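Local coordinates for protein carboxylic ester hydrolase (Aspergillus niger, PDB 7K4O) that probably hydrolyses ester bonds in tannins as a tannin acyl hydrolase, a glycosylated serine esterase of the tannase family, at residues K281-A286 against G296-K301; V35-V40 against C58-A63; Q195-G200 against P399-F404; P476-N481 against T496-T501. All coordinates share one frame; numbering follows the deposited sequence.

Interaction 1 of 4, residues K281-A286 against G296-K301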
loop_
_atom_site.group_PDB
_atom_site.type_symbol
_atom_site.label_atom_id
_atom_site.label_comp_id
_atom_site.label_asym_id
_atom_site.label_seq_id
_atom_site.Cartn_x
_atom_site.Cartn_y
_atom_site.Cartn_z
ATOM N N LYS A 281 2.241 34.913 1.749
ATOM C CA LYS A 281 1.335 34.565 2.865
ATOM C C LYS A 281 2.169 34.264 4.101
ATOM O O LYS A 281 3.175 33.570 4.046
ATOM C CB LYS A 281 0.423 33.401 2.490
ATOM C CG LYS A 281 -0.736 33.779 1.574
ATOM C CD LYS A 281 -2.060 33.851 2.333
ATOM C CE LYS A 281 -3.077 34.830 1.770
ATOM N NZ LYS A 281 -3.514 34.480 0.396
ATOM N N PRO A 282 1.796 34.801 5.274
ATOM C CA PRO A 282 2.571 34.551 6.483
ATOM C C PRO A 282 2.368 33.120 6.984
ATOM O O PRO A 282 1.300 32.555 6.831
ATOM C CB PRO A 282 2.002 35.545 7.509
ATOM C CG PRO A 282 0.589 35.831 7.011
ATOM C CD PRO A 282 0.624 35.668 5.503
ATOM N N TYR A 283 3.374 32.603 7.656
ATOM C CA TYR A 283 3.281 31.296 8.333
ATOM C C TYR A 283 3.948 31.430 9.689
ATOM O O TYR A 283 4.924 32.200 9.852
ATOM C CB TYR A 283 3.899 30.187 7.466
ATOM C CG TYR A 283 5.381 30.304 7.214
ATOM C CD1 TYR A 283 6.313 29.826 8.131
ATOM C CD2 TYR A 283 5.841 30.858 6.025
ATOM C CE1 TYR A 283 7.678 29.912 7.865
ATOM C CE2 TYR A 283 7.194 30.951 5.750
ATOM C CZ TYR A 283 8.109 30.470 6.665
ATOM O OH TYR A 283 9.436 30.581 6.369
ATOM N N SER A 284 3.459 30.644 10.625
ATOM C CA SER A 284 4.016 30.564 11.984
ATOM C C SER A 284 3.772 29.154 12.496
ATOM O O SER A 284 2.642 28.674 12.393
ATOM C CB SER A 284 3.390 31.608 12.876
ATOM O OG SER A 284 3.672 31.326 14.234
ATOM N N CYS A 285 4.812 28.507 12.982
ATOM C CA CYS A 285 4.720 27.185 13.639
ATOM C C CYS A 285 5.410 27.364 14.982
ATOM O O CYS A 285 6.446 28.044 15.036
ATOM C CB CYS A 285 5.340 26.066 12.788
ATOM S SG CYS A 285 4.429 25.711 11.251
ATOM N N ALA A 286 4.857 26.763 16.023
ATOM C CA ALA A 286 5.419 26.773 17.385
ATOM C C ALA A 286 6.661 25.888 17.428
ATOM O O ALA A 286 6.778 24.966 16.605
ATOM C CB ALA A 286 4.380 26.282 18.354
ATOM N N GLY A 296 7.666 33.396 9.123
ATOM C CA GLY A 296 8.114 34.021 7.879
ATOM C C GLY A 296 6.942 34.240 6.967
ATOM O O GLY A 296 5.763 34.225 7.420
ATOM N N THR A 297 7.260 34.450 5.707
ATOM C CA THR A 297 6.279 34.553 4.615
ATOM C C THR A 297 6.685 33.521 3.567
ATOM O O THR A 297 7.901 33.283 3.397
ATOM C CB THR A 297 6.195 35.968 4.026
ATOM O OG1 THR A 297 7.469 36.312 3.488
ATOM C CG2 THR A 297 5.722 37.000 5.031
ATOM N N VAL A 298 5.704 32.963 2.871
ATOM C CA VAL A 298 6.000 31.962 1.818
ATOM C C VAL A 298 6.825 32.668 0.748
ATOM O O VAL A 298 6.369 33.664 0.167
ATOM C CB VAL A 298 4.724 31.313 1.257
ATOM C CG1 VAL A 298 5.061 30.347 0.113
ATOM C CG2 VAL A 298 3.959 30.619 2.372
ATOM N N SER A 299 8.000 32.129 0.480
ATOM C CA SER A 299 9.019 32.744 -0.400
ATOM C C SER A 299 8.854 32.259 -1.832
ATOM O O SER A 299 8.239 31.179 -2.085
ATOM C CB SER A 299 10.392 32.464 0.117
ATOM O OG SER A 299 10.718 31.088 -0.023
ATOM N N ALA A 300 9.401 33.030 -2.755
ATOM C CA ALA A 300 9.430 32.676 -4.182
ATOM C C ALA A 300 10.212 31.362 -4.352
ATOM O O ALA A 300 9.823 30.548 -5.193
ATOM C CB ALA A 300 10.066 33.787 -4.979
ATOM N N LYS A 301 11.324 31.223 -3.646
ATOM C CA LYS A 301 12.191 30.027 -3.743
ATOM C C LYS A 301 11.420 28.825 -3.183
ATOM O O LYS A 301 11.602 27.744 -3.733
ATOM C CB LYS A 301 13.483 30.199 -2.958
ATOM C CG LYS A 301 14.561 31.028 -3.636
ATOM C CD LYS A 301 15.701 31.332 -2.667
ATOM C CE LYS A 301 16.721 32.339 -3.148
ATOM N NZ LYS A 301 17.635 31.717 -4.125
HETATM O O HOH W 1 10.117 31.678 4.055
#
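Three backbone hydrogen bonds join the segments. Tyr-283 N to Gly-296 O is nearly straight, at 2.9 Å with an N-H...O angle of 167°, although the N stands above the carbonyl plane. Gly-296 N returns a bond to Tyr-283 O at 3.1 Å. Val-298 N donates to Lys-281 O at 2.9 Å, in the carbonyl plane. This is the antiparallel beta hairpin of strands 282-285 and 294-297. Pro-282 and Thr-297 form its non-hydrogen-bonded pair, and Pro-282 CA gives a CA-H...O contact to Gly-296 O at 3.3 Å.

The CH-pi contact is the main side-chain feature. The Tyr-283 CG takes the crowded position between backbone N and carbonyl carbon (chi1 65°), so the ring turns across to Gly-296. Gly-296 CA sits 4.0 Å from the Tyr-283 ring centroid, over one face. Val-298 CG2 packs 4.1 Å from Tyr-283 CD2. Helix 238-252 also touches the Tyr-283 side chain.

A water bridges Tyr-283 OH, 2.6 Å away, and Thr-297 O, to which it donates.

Interaction 2 of 4, residues V35-V40 against C58-A63; sequences VTTEVV and CNVTFA. With NA (sodium ion), chain R; NAG (2-acetamido-2-deoxy-beta-D-glucopyranose), chain C.
Two hydrogen bonds grip Thr-36 OG1: one with Thr-61 OG1 at 2.6 Å, and one with a water at 2.7 Å. The contact is the antiparallel hairpin of strands 28-47 and 50-66, where 28-47 is an outermost strand of the mixed nine-stranded sheet. Both threonines hold OG1 between backbone N and carbonyl carbon, which brings the hydroxyls together above the hydrogen-bonded pair. Thr-36 N donates to Thr-61 O, almost straight at 167°.

Asn-59 N to Glu-38 O is the shortest backbone bond, 2.7 Å. On the face of these two residues Asn-59 ND2 carries a glycan, and ND2 also makes a weak bond to Glu-38 OE1. Glu-38 is fully extended, and its OE2 is a zinc ligand. The water on Thr-36 OG1 also approaches Asn-59 O and the sugar O5, with more acceptors nearby than protons.

Thr-37 and Val-60 point to the other face. Thr-37 OG1 is hydrogen-bonded to Asp-12. Thr-37 O and Thr-37 OG1 both coordinate a sodium ion at 2.6 Å, and three waters bind it too.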
loop_
_atom_site.group_PDB
_atom_site.type_symbol
_atom_site.label_atom_id
_atom_site.label_comp_id
_atom_site.label_asym_id
_atom_site.label_seq_id
_atom_site.Cartn_x
_atom_site.Cartn_y
_atom_site.Cartn_z
ATOM N N VAL A 35 4.470 -26.712 16.845
ATOM C CA VAL A 35 3.088 -26.162 17.017
ATOM C C VAL A 35 2.881 -25.570 18.408
ATOM O O VAL A 35 3.225 -26.263 19.416
ATOM C CB VAL A 35 2.008 -27.211 16.700
ATOM C CG1 VAL A 35 0.657 -26.721 17.185
ATOM C CG2 VAL A 35 1.976 -27.499 15.193
ATOM N N THR A 36 2.340 -24.371 18.453
ATOM C CA THR A 36 1.792 -23.720 19.660
ATOM C C THR A 36 0.323 -23.423 19.388
ATOM O O THR A 36 -0.033 -23.064 18.243
ATOM C CB THR A 36 2.529 -22.440 20.053
ATOM O OG1 THR A 36 2.331 -21.420 19.061
ATOM C CG2 THR A 36 4.010 -22.684 20.259
ATOM N N THR A 37 -0.499 -23.523 20.422
ATOM C CA THR A 37 -1.932 -23.146 20.354
ATOM C C THR A 37 -2.265 -22.375 21.619
ATOM O O THR A 37 -1.768 -22.735 22.705
ATOM C CB THR A 37 -2.872 -24.351 20.182
ATOM O OG1 THR A 37 -2.664 -25.250 21.280
ATOM C CG2 THR A 37 -2.636 -25.074 18.871
ATOM N N GLU A 38 -3.072 -21.382 21.473
ATOM C CA GLU A 38 -3.501 -20.531 22.585
ATOM C C GLU A 38 -4.892 -19.973 22.324
ATOM O O GLU A 38 -5.130 -19.292 21.317
ATOM C CB GLU A 38 -2.495 -19.413 22.740
ATOM C CG GLU A 38 -2.903 -18.503 23.809
ATOM C CD GLU A 38 -1.940 -17.363 24.024
ATOM O OE1 GLU A 38 -1.138 -17.029 23.128
ATOM O OE2 GLU A 38 -2.058 -16.813 25.095
ATOM N N VAL A 39 -5.831 -20.231 23.231
ATOM C CA VAL A 39 -7.162 -19.588 23.196
ATOM C C VAL A 39 -7.085 -18.124 23.561
ATOM O O VAL A 39 -6.486 -17.790 24.612
ATOM C CB VAL A 39 -8.180 -20.311 24.099
ATOM C CG1 VAL A 39 -9.474 -19.550 24.156
ATOM C CG2 VAL A 39 -8.392 -21.733 23.646
ATOM N N VAL A 40 -7.678 -17.275 22.768
ATOM C CA VAL A 40 -7.864 -15.824 23.056
ATOM C C VAL A 40 -9.345 -15.531 23.106
ATOM O O VAL A 40 -10.066 -15.814 22.131
ATOM C CB VAL A 40 -7.184 -14.923 22.025
ATOM C CG1 VAL A 40 -7.412 -13.455 22.326
ATOM C CG2 VAL A 40 -5.708 -15.286 21.950
ATOM N N CYS A 58 -8.340 -19.114 18.206
ATOM C CA CYS A 58 -7.190 -19.950 18.498
ATOM C C CYS A 58 -5.980 -19.337 17.829
ATOM O O CYS A 58 -5.946 -19.322 16.574
ATOM C CB CYS A 58 -7.395 -21.359 18.010
ATOM S SG CYS A 58 -6.058 -22.449 18.510
ATOM N N ASN A 59 -5.026 -18.888 18.624
ATOM C CA ASN A 59 -3.748 -18.372 18.078
ATOM C C ASN A 59 -2.818 -19.551 17.867
ATOM O O ASN A 59 -2.313 -20.142 18.864
ATOM C CB ASN A 59 -3.180 -17.325 19.023
ATOM C CG ASN A 59 -1.741 -16.937 18.746
ATOM O OD1 ASN A 59 -1.304 -17.030 17.606
ATOM N ND2 ASN A 59 -0.982 -16.599 19.811
ATOM N N VAL A 60 -2.455 -19.838 16.611
ATOM C CA VAL A 60 -1.598 -20.981 16.223
ATOM C C VAL A 60 -0.268 -20.427 15.689
ATOM O O VAL A 60 -0.293 -19.521 14.846
ATOM C CB VAL A 60 -2.247 -21.838 15.123
ATOM C CG1 VAL A 60 -1.332 -22.953 14.679
ATOM C CG2 VAL A 60 -3.581 -22.397 15.627
ATOM N N THR A 61 0.834 -20.987 16.134
ATOM C CA THR A 61 2.116 -20.778 15.402
ATOM C C THR A 61 2.772 -22.106 15.122
ATOM O O THR A 61 2.587 -23.093 15.838
ATOM C CB THR A 61 3.124 -19.818 16.057
ATOM O OG1 THR A 61 3.814 -20.498 17.115
ATOM C CG2 THR A 61 2.504 -18.522 16.487
ATOM N N PHE A 62 3.604 -22.144 14.089
ATOM C CA PHE A 62 4.478 -23.278 13.804
ATOM C C PHE A 62 5.541 -22.849 12.784
ATOM O O PHE A 62 5.444 -21.756 12.219
ATOM C CB PHE A 62 3.721 -24.497 13.296
ATOM C CG PHE A 62 2.906 -24.261 12.056
ATOM C CD1 PHE A 62 1.606 -23.801 12.169
ATOM C CD2 PHE A 62 3.433 -24.457 10.799
ATOM C CE1 PHE A 62 0.848 -23.551 11.036
ATOM C CE2 PHE A 62 2.659 -24.264 9.654
ATOM C CZ PHE A 62 1.386 -23.764 9.777
ATOM N N ALA A 63 6.553 -23.695 12.665
ATOM C CA ALA A 63 7.738 -23.431 11.835
ATOM C C ALA A 63 7.783 -24.412 10.680
ATOM O O ALA A 63 7.341 -25.571 10.768
ATOM C CB ALA A 63 8.998 -23.547 12.679
HETATM NA NA NA R . -1.918 -25.147 23.768
HETATM C C1 NAG C . 0.396 -16.162 19.643
HETATM C C2 NAG C . 0.632 -14.938 20.519
HETATM C C3 NAG C . 2.118 -14.583 20.413
HETATM C C4 NAG C . 2.951 -15.734 20.750
HETATM C C5 NAG C . 2.581 -16.955 19.906
HETATM C C6 NAG C . 3.320 -18.210 20.224
HETATM C C7 NAG C . -1.351 -13.532 20.776
HETATM C C8 NAG C . -2.019 -12.345 20.305
HETATM N N2 NAG C . -0.167 -13.821 20.130
HETATM O O3 NAG C . 2.353 -13.469 21.255
HETATM O O4 NAG C . 4.288 -15.406 20.376
HETATM O O5 NAG C . 1.186 -17.221 20.053
HETATM O O6 NAG C . 3.325 -18.566 21.611
HETATM O O7 NAG C . -1.800 -14.261 21.645
HETATM O O HOH W 2 0.199 -20.040 19.903
HETATM O O HOH W 3 0.691 -24.774 22.756
HETATM O O HOH W 4 -2.357 -27.777 23.554
HETATM O O HOH W 5 -4.468 -24.265 23.684
#

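Interaction 3 of 4, residues Q195-G200 against P399-F404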
loop_
_atom_site.group_PDB
_atom_site.type_symbol
_atom_site.label_atom_id
_atom_site.label_comp_id
_atom_site.label_asym_id
_atom_site.label_seq_id
_atom_site.Cartn_x
_atom_site.Cartn_y
_atom_site.Cartn_z
ATOM N N GLN A 195 1.171 -11.732 -5.616
ATOM C CA GLN A 195 0.492 -13.033 -5.792
ATOM C C GLN A 195 -0.513 -12.988 -6.956
ATOM O O GLN A 195 -0.531 -13.909 -7.773
ATOM C CB GLN A 195 -0.259 -13.461 -4.530
ATOM C CG GLN A 195 0.620 -13.495 -3.298
ATOM C CD GLN A 195 1.813 -14.415 -3.438
ATOM O OE1 GLN A 195 1.667 -15.616 -3.551
ATOM N NE2 GLN A 195 3.008 -13.833 -3.517
ATOM N N VAL A 196 -1.287 -11.910 -7.071
ATOM C CA VAL A 196 -2.283 -11.752 -8.164
ATOM C C VAL A 196 -1.582 -11.813 -9.530
ATOM O O VAL A 196 -2.113 -12.368 -10.450
ATOM C CB VAL A 196 -3.088 -10.483 -7.959
ATOM C CG1 VAL A 196 -3.958 -10.162 -9.164
ATOM C CG2 VAL A 196 -3.943 -10.532 -6.672
ATOM N N GLN A 197 -0.358 -11.301 -9.607
ATOM C CA GLN A 197 0.432 -11.287 -10.856
ATOM C C GLN A 197 0.994 -12.648 -11.258
ATOM O O GLN A 197 1.391 -12.762 -12.403
ATOM C CB GLN A 197 1.540 -10.235 -10.720
ATOM C CG GLN A 197 1.012 -8.835 -10.820
ATOM C CD GLN A 197 1.993 -7.744 -10.479
ATOM O OE1 GLN A 197 3.209 -7.965 -10.373
ATOM N NE2 GLN A 197 1.471 -6.557 -10.208
ATOM N N ARG A 198 1.057 -13.634 -10.363
ATOM C CA ARG A 198 1.715 -14.915 -10.591
ATOM C C ARG A 198 0.797 -16.126 -10.434
ATOM O O ARG A 198 1.066 -17.109 -11.134
ATOM C CB ARG A 198 2.880 -15.053 -9.608
ATOM C CG ARG A 198 4.033 -14.091 -9.890
ATOM C CD ARG A 198 5.155 -14.195 -8.889
ATOM N NE ARG A 198 6.289 -13.337 -9.174
ATOM C CZ ARG A 198 6.392 -12.051 -8.822
ATOM N NH1 ARG A 198 5.408 -11.415 -8.220
ATOM N NH2 ARG A 198 7.501 -11.376 -9.114
ATOM N N PHE A 199 -0.168 -16.088 -9.532
ATOM C CA PHE A 199 -0.877 -17.313 -9.063
ATOM C C PHE A 199 -2.380 -17.067 -9.159
ATOM O O PHE A 199 -2.975 -16.425 -8.242
ATOM C CB PHE A 199 -0.431 -17.700 -7.668
ATOM C CG PHE A 199 1.059 -17.788 -7.472
ATOM C CD1 PHE A 199 1.802 -18.735 -8.155
ATOM C CD2 PHE A 199 1.718 -16.885 -6.660
ATOM C CE1 PHE A 199 3.182 -18.771 -8.024
ATOM C CE2 PHE A 199 3.080 -16.920 -6.511
ATOM C CZ PHE A 199 3.819 -17.867 -7.206
ATOM N N GLY A 200 -2.958 -17.538 -10.231
ATOM C CA GLY A 200 -4.336 -17.155 -10.595
ATOM C C GLY A 200 -5.382 -17.618 -9.607
ATOM O O GLY A 200 -6.390 -16.901 -9.436
ATOM N N PRO A 399 1.630 -6.609 -15.944
ATOM C CA PRO A 399 0.275 -6.161 -16.293
ATOM C C PRO A 399 -0.636 -7.217 -16.905
ATOM O O PRO A 399 -1.775 -6.905 -17.116
ATOM C CB PRO A 399 0.574 -5.014 -17.295
ATOM C CG PRO A 399 1.764 -5.550 -18.043
ATOM C CD PRO A 399 2.613 -6.190 -16.960
ATOM N N ASP A 400 -0.122 -8.402 -17.228
ATOM C CA ASP A 400 -0.916 -9.486 -17.830
ATOM C C ASP A 400 -1.462 -10.338 -16.672
ATOM O O ASP A 400 -0.704 -11.138 -16.102
ATOM C CB ASP A 400 -0.094 -10.334 -18.776
ATOM C CG ASP A 400 -0.890 -11.498 -19.333
ATOM O OD1 ASP A 400 -2.140 -11.474 -19.109
ATOM O OD2 ASP A 400 -0.271 -12.396 -19.916
ATOM N N LEU A 401 -2.722 -10.129 -16.312
ATOM C CA LEU A 401 -3.368 -10.827 -15.180
ATOM C C LEU A 401 -4.353 -11.854 -15.750
ATOM O O LEU A 401 -5.338 -12.219 -15.064
ATOM C CB LEU A 401 -4.074 -9.791 -14.311
ATOM C CG LEU A 401 -3.226 -8.684 -13.707
ATOM C CD1 LEU A 401 -4.043 -7.785 -12.793
ATOM C CD2 LEU A 401 -2.056 -9.280 -12.911
ATOM N N THR A 402 -4.057 -12.379 -16.935
ATOM C CA THR A 402 -4.955 -13.368 -17.589
ATOM C C THR A 402 -5.280 -14.522 -16.618
ATOM O O THR A 402 -6.460 -14.910 -16.492
ATOM C CB THR A 402 -4.407 -13.814 -18.955
ATOM O OG1 THR A 402 -4.343 -12.655 -19.789
ATOM C CG2 THR A 402 -5.324 -14.878 -19.540
ATOM N N PRO A 403 -4.324 -15.185 -15.943
ATOM C CA PRO A 403 -4.656 -16.327 -15.084
ATOM C C PRO A 403 -5.638 -15.967 -13.947
ATOM O O PRO A 403 -6.638 -16.676 -13.727
ATOM C CB PRO A 403 -3.300 -16.761 -14.505
ATOM C CG PRO A 403 -2.309 -16.343 -15.573
ATOM C CD PRO A 403 -2.840 -15.010 -16.061
ATOM N N PHE A 404 -5.380 -14.880 -13.243
ATOM C CA PHE A 404 -6.266 -14.409 -12.154
ATOM C C PHE A 404 -7.652 -14.082 -12.705
ATOM O O PHE A 404 -8.712 -14.484 -12.137
ATOM C CB PHE A 404 -5.622 -13.216 -11.466
ATOM C CG PHE A 404 -6.404 -12.659 -10.319
ATOM C CD1 PHE A 404 -6.288 -13.204 -9.060
ATOM C CD2 PHE A 404 -7.271 -11.597 -10.512
ATOM C CE1 PHE A 404 -7.012 -12.671 -8.014
ATOM C CE2 PHE A 404 -7.956 -11.042 -9.459
ATOM C CZ PHE A 404 -7.831 -11.578 -8.202
HETATM O O HOH W 6 -2.670 -13.538 -12.965
HETATM O O HOH W 7 -0.261 -13.303 -14.469
#
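Helix 187-196 follows Ser-186, which fits the nucleophile elbow of an alpha/beta hydrolase, and this contact packs its far part and the following loop against the start of helix 402-406. The segments share no direct hydrogen bond. The packing is apolar. Val-196 CG1 sits over the middle of one face of the Phe-404 ring, 3.7 Å from its centroid and 12° off the normal, a CH-pi contact. Phe-404 CG is anti to its backbone N (chi1 -179°), and this swings the ring across Val-196. Leu-401 crosses Gln-197 obliquely, with Leu-401 CD2 3.7 Å from Gln-197 CG. Trp-454 touches both Leu-401 and Phe-404.

The start of helix 402-406 is shaped by an Asx turn. Asp-400 OD1 takes two bonds from Thr-402, one from its N at 3.0 Å and one from OG1 at 2.6 Å. Thr-402 OG1 donates to the syn lone pair of Asp-400 OD1, whereas the N comes from above the carboxylate plane.

Backbone contact is closest at Gly-200. Having no side chain, it brings its CA to 3.6 Å from Phe-404 N. Two waters join the backbones. One donates to Val-196 O at 2.8 Å and accepts from Phe-404 N. The other donates to both Gln-197 O and Asp-400 O. The amide of Gln-197 points elsewhere, with NE2 donating to Thr-396 O.

Interaction 4 of 4, residues P476-N481 against T496-T501. With NAG (2-acetamido-2-deoxy-beta-D-glucopyranose), chain B; MAN (alpha-D-mannopyranose), chain D.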
loop_
_atom_site.group_PDB
_atom_site.type_symbol
_atom_site.label_atom_id
_atom_site.label_comp_id
_atom_site.label_asym_id
_atom_site.label_seq_id
_atom_site.Cartn_x
_atom_site.Cartn_y
_atom_site.Cartn_z
ATOM N N PRO A 476 -13.494 10.701 4.164
ATOM C CA PRO A 476 -13.956 9.343 4.431
ATOM C C PRO A 476 -12.797 8.349 4.355
ATOM O O PRO A 476 -11.690 8.712 3.977
ATOM C CB PRO A 476 -14.907 9.099 3.266
ATOM C CG PRO A 476 -14.232 9.807 2.125
ATOM C CD PRO A 476 -13.623 11.044 2.750
ATOM N N PHE A 477 -13.058 7.101 4.734
ATOM C CA PHE A 477 -12.022 6.051 4.645
ATOM C C PHE A 477 -12.741 4.735 4.460
ATOM O O PHE A 477 -13.759 4.517 5.114
ATOM C CB PHE A 477 -11.146 6.033 5.888
ATOM C CG PHE A 477 -9.845 5.312 5.665
ATOM C CD1 PHE A 477 -8.782 5.935 5.020
ATOM C CD2 PHE A 477 -9.717 3.999 6.067
ATOM C CE1 PHE A 477 -7.617 5.219 4.759
ATOM C CE2 PHE A 477 -8.549 3.297 5.820
ATOM C CZ PHE A 477 -7.508 3.909 5.160
ATOM N N PRO A 478 -12.242 3.833 3.581
ATOM C CA PRO A 478 -12.936 2.555 3.352
ATOM C C PRO A 478 -12.599 1.577 4.469
ATOM O O PRO A 478 -11.588 0.898 4.451
ATOM C CB PRO A 478 -12.451 2.148 1.964
ATOM C CG PRO A 478 -11.013 2.701 1.921
ATOM C CD PRO A 478 -11.079 4.022 2.692
ATOM N N GLN A 479 -13.463 1.511 5.477
ATOM C CA GLN A 479 -13.257 0.697 6.681
ATOM C C GLN A 479 -13.922 -0.676 6.539
ATOM O O GLN A 479 -13.725 -1.525 7.396
ATOM C CB GLN A 479 -13.807 1.453 7.895
ATOM C CG GLN A 479 -13.526 0.769 9.233
ATOM C CD GLN A 479 -14.044 1.611 10.410
ATOM O OE1 GLN A 479 -15.199 2.064 10.374
ATOM N NE2 GLN A 479 -13.248 1.728 11.464
ATOM N N THR A 480 -14.633 -0.926 5.467
ATOM C CA THR A 480 -15.503 -2.121 5.361
ATOM C C THR A 480 -15.130 -2.943 4.118
ATOM O O THR A 480 -15.991 -3.546 3.483
ATOM C CB THR A 480 -16.976 -1.665 5.408
ATOM O OG1 THR A 480 -17.245 -0.716 4.370
ATOM C CG2 THR A 480 -17.348 -1.170 6.799
ATOM N N ASN A 481 -13.846 -2.962 3.728
ATOM C CA ASN A 481 -13.493 -3.621 2.463
ATOM C C ASN A 481 -13.686 -5.132 2.531
ATOM O O ASN A 481 -13.983 -5.707 1.468
ATOM C CB ASN A 481 -12.088 -3.271 2.016
ATOM C CG ASN A 481 -11.981 -1.833 1.565
ATOM O OD1 ASN A 481 -12.987 -1.190 1.208
ATOM N ND2 ASN A 481 -10.745 -1.340 1.474
ATOM N N THR A 496 -20.360 -0.895 -7.127
ATOM C CA THR A 496 -20.398 0.266 -8.040
ATOM C C THR A 496 -19.605 1.433 -7.458
ATOM O O THR A 496 -18.706 1.992 -8.154
ATOM C CB THR A 496 -21.863 0.619 -8.309
ATOM O OG1 THR A 496 -22.499 -0.585 -8.742
ATOM C CG2 THR A 496 -22.002 1.666 -9.371
ATOM N N THR A 497 -19.941 1.855 -6.259
ATOM C CA THR A 497 -19.103 2.756 -5.450
ATOM C C THR A 497 -18.523 1.925 -4.310
ATOM O O THR A 497 -19.119 0.890 -3.930
ATOM C CB THR A 497 -19.884 3.969 -4.935
ATOM O OG1 THR A 497 -21.009 3.468 -4.197
ATOM C CG2 THR A 497 -20.295 4.863 -6.076
ATOM N N LEU A 498 -17.402 2.348 -3.739
ATOM C CA LEU A 498 -16.836 1.648 -2.577
ATOM C C LEU A 498 -17.341 2.297 -1.284
ATOM O O LEU A 498 -17.268 3.533 -1.151
ATOM C CB LEU A 498 -15.309 1.667 -2.632
ATOM C CG LEU A 498 -14.612 0.891 -1.508
ATOM C CD1 LEU A 498 -15.017 -0.570 -1.574
ATOM C CD2 LEU A 498 -13.086 1.023 -1.654
ATOM N N ASN A 499 -17.874 1.465 -0.397
ATOM C CA ASN A 499 -18.401 1.929 0.894
ATOM C C ASN A 499 -17.301 2.640 1.665
ATOM O O ASN A 499 -16.151 2.134 1.714
ATOM C CB ASN A 499 -18.932 0.735 1.675
ATOM C CG ASN A 499 -19.985 1.110 2.683
ATOM O OD1 ASN A 499 -20.840 1.979 2.405
ATOM N ND2 ASN A 499 -19.902 0.453 3.827
ATOM N N ALA A 500 -17.617 3.733 2.358
ATOM C CA ALA A 500 -16.639 4.446 3.187
ATOM C C ALA A 500 -17.286 5.102 4.403
ATOM O O ALA A 500 -18.529 5.258 4.437
ATOM C CB ALA A 500 -15.902 5.450 2.353
ATOM N N THR A 501 -16.458 5.436 5.363
ATOM C CA THR A 501 -16.907 5.969 6.670
ATOM C C THR A 501 -16.008 7.105 7.089
ATOM O O THR A 501 -14.787 7.024 6.895
ATOM C CB THR A 501 -16.951 4.877 7.732
ATOM O OG1 THR A 501 -17.702 3.786 7.208
ATOM C CG2 THR A 501 -17.560 5.389 9.016
HETATM C C1 NAG B . -20.884 0.696 4.861
HETATM C C2 NAG B . -21.273 -0.599 5.510
HETATM C C3 NAG B . -22.351 -0.325 6.569
HETATM C C4 NAG B . -21.847 0.724 7.559
HETATM C C5 NAG B . -21.438 1.960 6.767
HETATM C C6 NAG B . -20.856 3.074 7.641
HETATM C C7 NAG B . -21.100 -2.621 4.244
HETATM C C8 NAG B . -21.515 -3.586 3.232
HETATM N N2 NAG B . -21.762 -1.490 4.515
HETATM O O3 NAG B . -22.613 -1.544 7.282
HETATM O O4 NAG B . -22.978 1.038 8.419
HETATM O O5 NAG B . -20.421 1.581 5.836
HETATM O O6 NAG B . -20.445 4.150 6.852
HETATM O O7 NAG B . -20.127 -2.952 4.845
HETATM C C1 MAN D . -19.912 1.473 14.389
HETATM C C2 MAN D . -18.665 0.568 14.161
HETATM C C3 MAN D . -17.515 1.489 13.762
HETATM C C4 MAN D . -17.801 2.241 12.464
HETATM C C5 MAN D . -19.157 2.961 12.595
HETATM C C6 MAN D . -19.738 3.450 11.306
HETATM O O2 MAN D . -18.908 -0.364 13.100
HETATM O O3 MAN D . -16.390 0.619 13.725
HETATM O O4 MAN D . -16.770 3.208 12.241
HETATM O O5 MAN D . -20.193 2.112 13.139
HETATM O O6 MAN D . -20.987 4.285 11.552
HETATM O O HOH W 8 -16.381 2.011 5.328
HETATM O O HOH W 9 -17.469 1.749 8.914
HETATM O O HOH W 10 -15.227 -0.208 2.576
#
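Thr-480 and Asn-499 cross obliquely, and Asn-499 ND2 donates to Thr-480 OG1 at 3.0 Å. The hydroxyl lies near the amide plane of Asn-499. The same ND2 is covalently bound to a GlcNAc, and Asn-499 OD1 accepts from Gln-513 and Asn-511. Asn-481 and Leu-498 cross at about a right angle, with Asn-481 OD1 3.5 Å from Leu-498 CD1. Pro-478 CB packs 3.8 Å from Leu-498 CD2.

The backbones form a short antiparallel pairing, with 476-477 a weakly bonded strand at one edge of the three-stranded sheet that continues to strand 511-514. Thr-501 N donates to Phe-477 O at 2.9 Å, and Phe-477 N donates to Thr-501 O at 2.8 Å.

Thr-501 OG1 turns to the sugar and shares a 2.8 Å hydrogen bond with GlcNAc O6. Gln-479 is extended, and its OE1 accepts from mannose O4. A water donates to Asn-481 OD1 and Asn-499 O and accepts from Thr-480 OG1. The glycan is thus held by side chains of both segments as well as by its covalent bond.

Interactions 1 and 2 lie on opposite sides of the chain's centre, with centres 55 Å apart. Interactions 3 and 4 are the closest pair, at 25 Å between centres and about 13 Å between nearest atoms. No two of the four touch. Interactions 2 and 4 each carry an N-linked glycan, on Asn-59 and Asn-499, and Cys-285 of interaction 1 also touches a glycan. The bound 3,4,5-trihydroxybenzoic acid lies in a pocket lined by Ser-186 and His-465, which with Asp-419 fit a catalytic triad. None of the four contacts supplies a residue of that pocket. Interaction 3 includes part of the helix after Ser-186, and interaction 4 follows His-465 in sequence.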